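Local coordinates for spore coat polysaccharide biosynthesis protein spsE (Bacillus subtilis, PDB 1VLI) that probably acts as an N-acylneuraminate-9-phosphate synthase-like enzyme in making the polysaccharide of the spore coat, at residues A[195-199]-A[225-229]. Numbering follows the deposited sequence.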
loop_
_atom_site.group_PDB
_atom_site.type_symbol
_atom_site.label_atom_id
_atom_site.label_comp_id
_atom_site.label_asym_id
_atom_site.label_seq_id
_atom_site.Cartn_x
_atom_site.Cartn_y
_atom_site.Cartn_z
ATOM N N ALA A 195 9.942 4.732 2.016
ATOM C CA ALA A 195 10.158 3.567 1.112
ATOM C C ALA A 195 11.478 2.803 1.290
ATOM O O ALA A 195 11.604 1.661 0.835
ATOM C CB ALA A 195 9.938 3.940 -0.371
ATOM N N LYS A 196 12.448 3.426 1.951
ATOM C CA LYS A 196 13.647 2.721 2.391
ATOM C C LYS A 196 13.328 1.613 3.416
ATOM O O LYS A 196 12.465 1.772 4.275
ATOM C CB LYS A 196 14.652 3.719 2.968
ATOM C CG LYS A 196 16.051 3.150 3.215
ATOM C CD LYS A 196 16.738 2.643 1.932
ATOM C CE LYS A 196 18.166 2.185 2.225
ATOM N NZ LYS A 196 18.848 1.736 0.984
ATOM N N TYR A 197 14.017 0.483 3.302
ATOM C CA TYR A 197 13.873 -0.592 4.272
ATOM C C TYR A 197 15.239 -1.250 4.519
ATOM O O TYR A 197 15.851 -1.770 3.580
ATOM C CB TYR A 197 12.809 -1.616 3.824
ATOM C CG TYR A 197 12.611 -2.789 4.792
ATOM C CD1 TYR A 197 11.834 -2.655 5.956
ATOM C CD2 TYR A 197 13.193 -4.042 4.536
ATOM C CE1 TYR A 197 11.655 -3.734 6.845
ATOM C CE2 TYR A 197 13.013 -5.126 5.413
ATOM C CZ TYR A 197 12.247 -4.961 6.559
ATOM O OH TYR A 197 12.081 -6.028 7.411
ATOM N N PRO A 198 15.733 -1.203 5.760
ATOM C CA PRO A 198 15.076 -0.491 6.850
ATOM C C PRO A 198 15.308 1.031 6.774
ATOM O O PRO A 198 16.236 1.496 6.088
ATOM C CB PRO A 198 15.743 -1.077 8.098
ATOM C CG PRO A 198 17.116 -1.411 7.641
ATOM C CD PRO A 198 16.984 -1.843 6.202
ATOM N N ALA A 199 14.460 1.777 7.478
ATOM C CA ALA A 199 14.496 3.221 7.456
ATOM C C ALA A 199 15.103 3.718 8.763
ATOM O O ALA A 199 14.540 3.487 9.835
ATOM C CB ALA A 199 13.100 3.770 7.274
ATOM N N ASP A 225 5.615 1.465 9.432
ATOM C CA ASP A 225 6.912 1.638 10.043
ATOM C C ASP A 225 7.940 0.712 9.441
ATOM O O ASP A 225 7.810 -0.508 9.546
ATOM C CB ASP A 225 6.792 1.407 11.547
ATOM C CG ASP A 225 8.063 1.758 12.299
ATOM O OD1 ASP A 225 8.972 2.393 11.720
ATOM O OD2 ASP A 225 8.237 1.446 13.492
ATOM N N HIS A 226 8.961 1.290 8.814
ATOM C CA HIS A 226 10.050 0.517 8.224
ATOM C C HIS A 226 11.355 0.555 9.018
ATOM O O HIS A 226 12.374 0.031 8.568
ATOM C CB HIS A 226 10.304 0.940 6.775
ATOM C CG HIS A 226 9.238 0.501 5.827
ATOM N ND1 HIS A 226 8.770 1.302 4.810
ATOM C CD2 HIS A 226 8.532 -0.652 5.753
ATOM C CE1 HIS A 226 7.830 0.657 4.143
ATOM N NE2 HIS A 226 7.664 -0.529 4.698
ATOM N N SER A 227 11.320 1.166 10.195
ATOM C CA SER A 227 12.473 1.226 11.087
ATOM C C SER A 227 12.612 -0.051 11.902
ATOM O O SER A 227 11.616 -0.719 12.193
ATOM C CB SER A 227 12.314 2.387 12.051
ATOM O OG SER A 227 11.335 2.081 13.031
ATOM N N GLU A 228 13.851 -0.340 12.296
ATOM C CA GLU A 228 14.244 -1.570 12.985
ATOM C C GLU A 228 13.690 -1.730 14.401
ATOM O O GLU A 228 13.161 -2.787 14.759
ATOM C CB GLU A 228 15.772 -1.665 13.058
ATOM C CG GLU A 228 16.478 -1.898 11.731
ATOM C CD GLU A 228 17.899 -2.402 11.927
ATOM O OE1 GLU A 228 18.051 -3.534 12.436
ATOM O OE2 GLU A 228 18.861 -1.680 11.578
ATOM N N HIS A 229 13.853 -0.690 15.209
ATOM C CA HIS A 229 13.471 -0.722 16.607
ATOM C C HIS A 229 12.007 -1.114 16.821
ATOM O O HIS A 229 11.133 -0.628 16.109
ATOM C CB HIS A 229 13.733 0.645 17.228
ATOM C CG HIS A 229 13.765 0.612 18.720
ATOM N ND1 HIS A 229 12.623 0.500 19.486
ATOM C CD2 HIS A 229 14.802 0.625 19.589
ATOM C CE1 HIS A 229 12.955 0.468 20.763
ATOM N NE2 HIS A 229 14.271 0.545 20.853
HETATM O O HOH W 1 15.783 1.729 11.856
#
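H226 meets the turn from K196 to A199 where two loops run side by side at the C-terminal ends of neighbouring strands, 188-193 and 220-225, of the TIM barrel, the fold of the NeuB family. The amide of A199 donates to H226 O over 2.9 Å, a fairly straight bond (159° at the hydrogen) that reaches the oxygen from above the carbonyl plane. P198 CA approaches the same oxygen at 3.2 Å. The cis peptide between Y197 and P198, which proline tolerates better than other residues, bends the chain sharply here. Beyond it, P198 CB packs on E228 CG, the apolar part of an exposed acid. A water links A199 O to E228 N, and the small side chain of A199 fits against H226 CB.

H226 CB also sits in plane at the edge of the Y197 ring, and the two rings stand nearly perpendicular (82°), with Y197 CD1 3.9 Å from H226 CD2. With CG anti to its carbonyl carbon (chi1 -72°), H226 sends its imidazole past K196 O; ND1 hydrogen-bonds V194 O, which probably helps orient NE2 toward the zinc ion that H248 also binds. Histidine suits the place because one imidazole nitrogen can give its hydrogen to a carbonyl while the other offers a lone pair to the metal. Behind it, D225 OD2 salt-bridges K247; OD1 accepts S227 N at 3.1 Å, which closes an Asx turn, and also takes S227 OG on the syn side at 2.7 Å.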